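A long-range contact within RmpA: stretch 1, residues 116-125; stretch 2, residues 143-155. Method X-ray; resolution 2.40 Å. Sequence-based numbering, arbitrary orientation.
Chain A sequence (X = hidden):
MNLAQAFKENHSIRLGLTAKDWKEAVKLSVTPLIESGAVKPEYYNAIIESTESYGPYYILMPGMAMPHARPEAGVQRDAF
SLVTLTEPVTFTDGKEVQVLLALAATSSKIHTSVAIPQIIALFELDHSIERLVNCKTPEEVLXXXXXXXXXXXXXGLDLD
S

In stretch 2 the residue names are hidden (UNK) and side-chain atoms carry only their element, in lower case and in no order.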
ATOM      1  N   ILE A 116      -0.778  -4.783   3.207  1.00 11.06           N
ATOM      2  CA  ILE A 116      -1.467  -4.173   2.064  1.00 10.84           C
ATOM      3  C   ILE A 116      -1.727  -5.094   0.885  1.00 10.96           C
ATOM      4  O   ILE A 116      -2.832  -5.115   0.404  1.00 11.84           O
ATOM      5  CB  ILE A 116      -0.755  -2.844   1.587  1.00 11.94           C
ATOM      6  CG1 ILE A 116      -1.209  -1.649   2.428  1.00  8.84           C
ATOM      7  CG2 ILE A 116      -0.892  -2.583   0.040  1.00  9.68           C
ATOM      8  CD1 ILE A 116      -0.112  -0.644   2.473  1.00 12.82           C
ATOM      9  N   PRO A 117      -0.722  -5.873   0.423  1.00 11.39           N
ATOM     10  CA  PRO A 117      -1.044  -6.876  -0.577  1.00 10.09           C
ATOM     11  C   PRO A 117      -2.219  -7.829  -0.191  1.00  9.78           C
ATOM     12  O   PRO A 117      -2.988  -8.232  -1.061  1.00 10.26           O
ATOM     13  CB  PRO A 117       0.246  -7.684  -0.657  1.00 10.41           C
ATOM     14  CG  PRO A 117       1.302  -6.882  -0.083  1.00  8.83           C
ATOM     15  CD  PRO A 117       0.704  -5.945   0.836  1.00 10.94           C
ATOM     16  N   GLN A 118      -2.354  -8.205   1.079  1.00  9.17           N
ATOM     17  CA  GLN A 118      -3.398  -9.156   1.477  1.00  9.27           C
ATOM     18  C   GLN A 118      -4.739  -8.485   1.519  1.00  9.60           C
ATOM     19  O   GLN A 118      -5.760  -9.090   1.203  1.00 10.31           O
ATOM     20  CB  GLN A 118      -3.110  -9.732   2.856  1.00 10.32           C
ATOM     21  CG  GLN A 118      -2.063 -10.847   2.856  1.00  6.85           C
ATOM     22  CD  GLN A 118      -1.777 -11.328   4.247  1.00  7.86           C
ATOM     23  OE1 GLN A 118      -0.901 -10.788   4.973  1.00 11.68           O
ATOM     24  NE2 GLN A 118      -2.504 -12.341   4.652  1.00  5.67           N
ATOM     25  N   ILE A 119      -4.731  -7.218   1.921  1.00 10.43           N
ATOM     26  CA  ILE A 119      -5.939  -6.420   1.977  1.00 10.39           C
ATOM     27  C   ILE A 119      -6.465  -6.160   0.555  1.00 11.35           C
ATOM     28  O   ILE A 119      -7.677  -6.315   0.307  1.00  9.00           O
ATOM     29  CB  ILE A 119      -5.713  -5.137   2.783  1.00 10.43           C
ATOM     30  CG1 ILE A 119      -5.589  -5.521   4.268  1.00 10.62           C
ATOM     31  CG2 ILE A 119      -6.824  -4.084   2.508  1.00  7.42           C
ATOM     32  CD1 ILE A 119      -4.877  -4.474   5.168  1.00 10.91           C
ATOM     33  N   ILE A 120      -5.557  -5.818  -0.366  1.00 12.12           N
ATOM     34  CA  ILE A 120      -5.989  -5.536  -1.710  1.00 14.87           C
ATOM     35  C   ILE A 120      -6.488  -6.785  -2.479  1.00 14.77           C
ATOM     36  O   ILE A 120      -7.521  -6.705  -3.173  1.00 14.71           O
ATOM     37  CB  ILE A 120      -5.082  -4.499  -2.526  1.00 16.24           C
ATOM     38  CG1 ILE A 120      -3.757  -5.033  -2.957  1.00 18.57           C
ATOM     39  CG2 ILE A 120      -4.842  -3.150  -1.749  1.00 15.63           C
ATOM     40  CD1 ILE A 120      -2.699  -3.819  -2.885  1.00 22.06           C
ATOM     41  N   ALA A 121      -5.841  -7.933  -2.255  1.00 14.82           N
ATOM     42  CA  ALA A 121      -6.356  -9.247  -2.732  1.00 14.87           C
ATOM     43  C   ALA A 121      -7.827  -9.512  -2.343  1.00 14.30           C
ATOM     44  O   ALA A 121      -8.631  -9.894  -3.176  1.00 14.45           O
ATOM     45  CB  ALA A 121      -5.465 -10.400  -2.216  1.00 14.77           C
ATOM     46  N   LEU A 122      -8.156  -9.322  -1.067  1.00 13.75           N
ATOM     47  CA  LEU A 122      -9.542  -9.489  -0.569  1.00 12.86           C
ATOM     48  C   LEU A 122     -10.537  -8.590  -1.322  1.00 13.09           C
ATOM     49  O   LEU A 122     -11.543  -9.089  -1.881  1.00 13.06           O
ATOM     50  CB  LEU A 122      -9.583  -9.224   0.940  1.00 11.75           C
ATOM     51  CG  LEU A 122     -10.926  -9.350   1.639  1.00 13.33           C
ATOM     52  CD1 LEU A 122     -11.491 -10.789   1.461  1.00 13.58           C
ATOM     53  CD2 LEU A 122     -10.747  -9.020   3.164  1.00 12.64           C
ATOM     54  N   PHE A 123     -10.217  -7.284  -1.387  1.00 11.61           N
ATOM     55  CA  PHE A 123     -11.083  -6.302  -1.961  1.00 11.54           C
ATOM     56  C   PHE A 123     -11.133  -6.307  -3.477  1.00 12.06           C
ATOM     57  O   PHE A 123     -12.042  -5.752  -4.049  1.00 11.31           O
ATOM     58  CB  PHE A 123     -10.779  -4.922  -1.395  1.00 11.37           C
ATOM     59  CG  PHE A 123     -11.256  -4.762   0.004  1.00 12.84           C
ATOM     60  CD1 PHE A 123     -12.610  -4.497   0.266  1.00  9.44           C
ATOM     61  CD2 PHE A 123     -10.370  -4.907   1.080  1.00 12.17           C
ATOM     62  CE1 PHE A 123     -13.058  -4.377   1.575  1.00 10.95           C
ATOM     63  CE2 PHE A 123     -10.812  -4.785   2.396  1.00 12.91           C
ATOM     64  CZ  PHE A 123     -12.166  -4.521   2.648  1.00 11.89           C
ATOM     65  N   GLU A 124     -10.193  -6.962  -4.136  1.00 13.22           N
ATOM     66  CA  GLU A 124     -10.317  -7.129  -5.594  1.00 14.47           C
ATOM     67  C   GLU A 124     -11.106  -8.357  -6.086  1.00 15.23           C
ATOM     68  O   GLU A 124     -11.143  -8.621  -7.288  1.00 16.30           O
ATOM     69  CB  GLU A 124      -8.945  -7.099  -6.249  1.00 13.82           C
ATOM     70  CG  GLU A 124      -8.297  -5.706  -6.125  1.00 15.63           C
ATOM     71  CD  GLU A 124      -6.999  -5.610  -6.863  1.00 15.32           C
ATOM     72  OE1 GLU A 124      -6.464  -6.668  -7.321  1.00 13.02           O
ATOM     73  OE2 GLU A 124      -6.518  -4.467  -6.975  1.00 13.15           O
ATOM     74  N   LEU A 125     -11.676  -9.145  -5.180  1.00 15.72           N
ATOM     75  CA  LEU A 125     -12.602 -10.194  -5.593  1.00 16.10           C
ATOM     76  C   LEU A 125     -13.803  -9.509  -6.239  1.00 16.89           C
ATOM     77  O   LEU A 125     -14.054  -8.317  -5.977  1.00 15.74           O
ATOM     78  CB  LEU A 125     -13.057 -10.972  -4.373  1.00 15.05           C
ATOM     79  CG  LEU A 125     -11.945 -11.800  -3.782  1.00 15.26           C
ATOM     80  CD1 LEU A 125     -12.397 -12.452  -2.468  1.00 14.55           C
ATOM     81  CD2 LEU A 125     -11.451 -12.815  -4.807  1.00 12.09           C
ATOM     82  N   UNK A 143     -14.021 -17.821   4.093  1.00 12.23           N
ATOM     83  CA  UNK A 143     -14.096 -18.442   2.755  1.00 12.14           C
ATOM     84  C   UNK A 143     -13.664 -17.438   1.651  1.00 12.14           C
ATOM     85  O   UNK A 143     -12.840 -17.784   0.785  1.00 12.53           O
ATOM     86  c   UNK A 143     -15.472 -19.053   2.479  1.00 12.20           C
ATOM     87  N   UNK A 144     -14.143 -16.200   1.722  1.00 11.28           N
ATOM     88  CA  UNK A 144     -13.600 -15.125   0.870  1.00 12.08           C
ATOM     89  C   UNK A 144     -12.092 -14.893   0.952  1.00 11.80           C
ATOM     90  O   UNK A 144     -11.444 -14.677  -0.062  1.00 10.58           O
ATOM     91  c   UNK A 144     -15.724 -13.801   0.584  1.00 12.47           C
ATOM     92  s   UNK A 144     -16.570 -12.229   0.858  1.00 15.30           S
ATOM     93  c   UNK A 144     -15.651 -11.075  -0.171  1.00 16.41           C
ATOM     94  c   UNK A 144     -14.309 -13.808   1.132  1.00 11.92           C
ATOM     95  N   UNK A 145     -11.526 -14.948   2.156  1.00 12.18           N
ATOM     96  CA  UNK A 145     -10.092 -14.796   2.308  1.00 12.80           C
ATOM     97  C   UNK A 145      -9.361 -15.909   1.569  1.00 14.97           C
ATOM     98  O   UNK A 145      -8.388 -15.636   0.872  1.00 14.07           O
ATOM     99  c   UNK A 145     -10.124 -13.403   4.435  1.00 10.80           C
ATOM    100  c   UNK A 145      -9.653 -14.725   3.783  1.00 13.27           C
ATOM    101  c   UNK A 145      -8.142 -14.901   3.910  1.00 11.40           C
ATOM    102  N   UNK A 146      -9.849 -17.153   1.687  1.00 16.47           N
ATOM    103  CA  UNK A 146      -9.281 -18.267   0.920  1.00 19.00           C
ATOM    104  C   UNK A 146      -9.237 -17.983  -0.593  1.00 18.29           C
ATOM    105  O   UNK A 146      -8.230 -18.184  -1.255  1.00 17.45           O
ATOM    106  c   UNK A 146      -8.575 -20.324   2.927  1.00 36.82           C
ATOM    107  o   UNK A 146      -8.119 -19.906   4.035  1.00 40.64           O
ATOM    108  o   UNK A 146      -7.901 -20.935   2.038  1.00 39.80           O
ATOM    109  c   UNK A 146     -10.000 -20.037   2.592  1.00 26.32           C
ATOM    110  c   UNK A 146     -10.088 -19.557   1.172  1.00 20.37           C
ATOM    111  N   UNK A 147     -10.363 -17.535  -1.119  1.00 18.18           N
ATOM    112  CA  UNK A 147     -10.516 -17.262  -2.528  1.00 18.99           C
ATOM    113  C   UNK A 147      -9.576 -16.134  -3.032  1.00 17.88           C
ATOM    114  O   UNK A 147      -9.300 -16.048  -4.217  1.00 19.28           O
ATOM    115  c   UNK A 147     -13.839 -15.894  -4.160  1.00 22.71           C
ATOM    116  c   UNK A 147     -12.429 -16.531  -4.134  1.00 21.62           C
ATOM    117  o   UNK A 147     -14.639 -16.045  -3.170  1.00 21.68           O
ATOM    118  o   UNK A 147     -14.128 -15.238  -5.197  1.00 27.79           O
ATOM    119  c   UNK A 147     -11.988 -16.919  -2.737  1.00 18.30           C
ATOM    120  N   UNK A 148      -9.095 -15.275  -2.139  1.00 16.67           N
ATOM    121  CA  UNK A 148      -8.216 -14.162  -2.489  1.00 15.75           C
ATOM    122  C   UNK A 148      -6.801 -14.642  -2.734  1.00 16.90           C
ATOM    123  O   UNK A 148      -5.988 -13.939  -3.308  1.00 16.09           O
ATOM    124  c   UNK A 148      -8.200 -13.118  -1.371  1.00 15.41           C
ATOM    125  o   UNK A 148      -7.480 -13.566  -0.210  1.00 13.24           O
ATOM    126  N   UNK A 149      -6.516 -15.873  -2.319  1.00 19.08           N
ATOM    127  CA  UNK A 149      -5.137 -16.368  -2.257  1.00 21.20           C
ATOM    128  C   UNK A 149      -4.474 -16.621  -3.634  1.00 21.84           C
ATOM    129  O   UNK A 149      -3.251 -16.772  -3.727  1.00 20.97           O
ATOM    130  c   UNK A 149      -5.019 -17.557  -1.278  1.00 21.18           C
ATOM    131  c   UNK A 149      -5.094 -18.944   2.162  1.00 32.78           C
ATOM    132  n   UNK A 149      -5.325 -18.390   3.602  1.00 31.72           N
ATOM    133  c   UNK A 149      -5.216 -17.145   0.236  1.00 23.92           C
ATOM    134  c   UNK A 149      -4.328 -17.980   1.192  1.00 28.32           C
ATOM    135  N   UNK A 150      -5.276 -16.599  -4.702  1.00 22.70           N
ATOM    136  CA  UNK A 150      -4.731 -16.750  -6.046  1.00 24.22           C
ATOM    137  C   UNK A 150      -4.412 -15.390  -6.728  1.00 24.52           C
ATOM    138  O   UNK A 150      -4.060 -15.323  -7.923  1.00 25.66           O
ATOM    139  c   UNK A 150      -5.699 -17.567  -6.895  1.00 24.67           C
ATOM    140  o   UNK A 150      -6.754 -16.728  -7.331  1.00 25.83           O
ATOM    141  N   UNK A 151      -4.553 -14.309  -5.967  1.00 24.06           N
ATOM    142  CA  UNK A 151      -4.128 -12.979  -6.372  1.00 23.51           C
ATOM    143  C   UNK A 151      -2.621 -12.992  -6.688  1.00 23.65           C
ATOM    144  O   UNK A 151      -1.865 -13.652  -5.997  1.00 23.95           O
ATOM    145  c   UNK A 151      -4.417 -12.019  -5.210  1.00 23.16           C
ATOM    146  o   UNK A 151      -4.047 -10.674  -5.479  1.00 22.64           O
ATOM    147  N   UNK A 152      -2.173 -12.226  -7.702  1.00 23.77           N
ATOM    148  CA  UNK A 152      -0.720 -12.039  -7.958  1.00 24.02           C
ATOM    149  C   UNK A 152       0.019 -11.317  -6.822  1.00 24.80           C
ATOM    150  O   UNK A 152       1.214 -11.551  -6.599  1.00 25.56           O
ATOM    151  c   UNK A 152      -2.988 -11.471  -8.668  1.00 23.25           C
ATOM    152  c   UNK A 152      -0.696 -11.170  -9.216  1.00 23.76           C
ATOM    153  c   UNK A 152      -2.058 -11.362  -9.837  1.00 23.73           C
ATOM    154  N   UNK A 153      -0.695 -10.449  -6.106  1.00 24.94           N
ATOM    155  CA  UNK A 153      -0.179  -9.827  -4.896  1.00 24.73           C
ATOM    156  C   UNK A 153       0.273 -10.846  -3.854  1.00 25.00           C
ATOM    157  O   UNK A 153       1.168 -10.570  -3.024  1.00 23.13           O
ATOM    158  c   UNK A 153      -2.912  -6.527  -6.815  1.00 23.14           C
ATOM    159  c   UNK A 153      -1.206  -8.836  -4.323  1.00 24.67           C
ATOM    160  c   UNK A 153      -2.696  -7.541  -5.902  1.00 24.27           C
ATOM    161  o   UNK A 153      -2.034  -4.621  -8.007  1.00 27.75           O
ATOM    162  c   UNK A 153      -0.435  -6.828  -5.614  1.00 23.16           C
ATOM    163  c   UNK A 153      -1.456  -7.705  -5.283  1.00 24.49           C
ATOM    164  c   UNK A 153      -1.867  -5.671  -7.116  1.00 25.80           C
ATOM    165  c   UNK A 153      -0.622  -5.836  -6.516  1.00 24.12           C
ATOM    166  N   UNK A 154      -0.312 -12.037  -3.907  1.00 25.86           N
ATOM    167  CA  UNK A 154       0.018 -13.022  -2.858  1.00 27.95           C
ATOM    168  C   UNK A 154       1.149 -14.018  -3.236  1.00 28.99           C
ATOM    169  O   UNK A 154       1.611 -14.761  -2.382  1.00 29.08           O
ATOM    170  c   UNK A 154      -3.302 -13.601  -0.862  1.00 27.04           C
ATOM    171  c   UNK A 154      -1.583 -11.873  -0.730  1.00 28.72           C
ATOM    172  c   UNK A 154      -1.256 -13.732  -2.307  1.00 27.54           C
ATOM    173  c   UNK A 154      -2.294 -12.817  -1.648  1.00 27.02           C
ATOM    174  N   UNK A 155       1.595 -14.018  -4.493  1.00 30.33           N
ATOM    175  CA  UNK A 155       2.604 -14.982  -4.936  1.00 31.85           C
ATOM    176  C   UNK A 155       3.936 -14.974  -4.230  1.00 32.51           C
ATOM    177  O   UNK A 155       4.517 -16.041  -4.099  1.00 33.37           O
ATOM    178  c   UNK A 155       1.749 -15.497  -7.225  1.00 34.37           C
ATOM    179  o   UNK A 155       1.031 -14.772  -9.345  1.00 39.30           O
ATOM    180  c   UNK A 155       1.961 -15.274  -8.683  1.00 36.85           C
ATOM    181  o   UNK A 155       3.080 -15.566  -9.161  1.00 36.79           O
ATOM    182  c   UNK A 155       2.856 -14.894  -6.419  1.00 32.10           C
TER
HETATM  183  O   HOH W   1      -5.882 -11.943   1.222  1.00 19.25           O
HETATM  184  O   HOH W   2      -5.945  -9.410  -6.635  1.00 14.35           O

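Position 143 carries a single side-chain carbon; its CB lies 8.8 Å from Leu125 CD1, the nearest atom of stretch 1, so it makes no contact; one carbon means Ala143. Position 144 has two carbons, a sulfur and a terminal carbon in an unbranched row, which only methionine provides. In Met144, CB lies 4.1 Å from Leu122 CD1 and CE 4.2 Å from Leu125 CD1, while the backbone O sits 3.4 Å from Leu125 CD1.

At 145 one carbon bears two more, the fork at CB that defines Val145. Its CA-to-CB bond points away from stretch 1, yet CG2 still reaches Leu122 CD1 at 4.2 Å. Position 146 shows three carbons, the third carrying two oxygens, and touches nothing on stretch 1. A carboxylate after two carbons makes it Glu146; the shape alone could also fit glutamine if one terminal atom were nitrogen, but the elements exclude it. Position 147 has the same atoms, but the end of its chain comes nearer to stretch 1; it is Glu147, and its OE1 lies 3.6 Å from Leu125 CD2.

Position 148 is one carbon followed by one oxygen, hence Ser148. Its CB packs 3.7 Å from Ala121 O and 3.9 Å from Ala121 CB, and its OG donates to Val145 O at 2.5 Å, turning the hydroxyl back to the carbonyl three residues earlier in stretch 2. Position 149 is four carbons in a row ending in nitrogen: Lys149, whose CA-to-CB bond points away from stretch 1; its NZ forms a salt bridge with Glu146 OE2 at 3.2 Å.

Position 150 repeats the carbon-oxygen pair, so it is Ser150, which makes no contact with stretch 1. Position 151 has the pair again and is Ser151, whose CB meets Ala121 CB at 3.6 Å. At 152 three carbons close onto the backbone N, the mark of Pro152, which stays clear of stretch 1.

Position 153 has one carbon and then a six-carbon ring bearing oxygen, which identifies Tyr153. Ile120 CG1 stands 4.2 Å from the ring centroid and 18° off its normal, a CH-pi contact over the face; Glu124 OE1 approaches the edge at CE1, 3.6 Å away. Position 154 has four carbons forked at the second, Leu154, with CD2 3.8 Å from Gln118 CG and CG 4.0 Å from Ala121 CB. Position 155 again has three carbons ending in two oxygens; Glu155 is out of reach.

No direct hydrogen bond crosses the interface, so packing carries it, burying 612 Å² in total. Leu122 and Leu125 meet Met144 at one end, while Pro117 and Ile120 meet Tyr153 at the other. Between them the small Ala121 allows close approach to Ser148 and Ser151, and the CA atoms of Leu122 and Ser148 come within 5.2 Å. Two waters supply the polar links: water 1 donates to Gln118 O at 2.9 Å and to Ser148 OG at 2.7 Å, and water 2 donates to Glu124 OE1 at 2.9 Å and hydrogen-bonds Ser151 OG at 2.6 Å.

Stretch 2 (143-155) AMVEESKSSPYLE
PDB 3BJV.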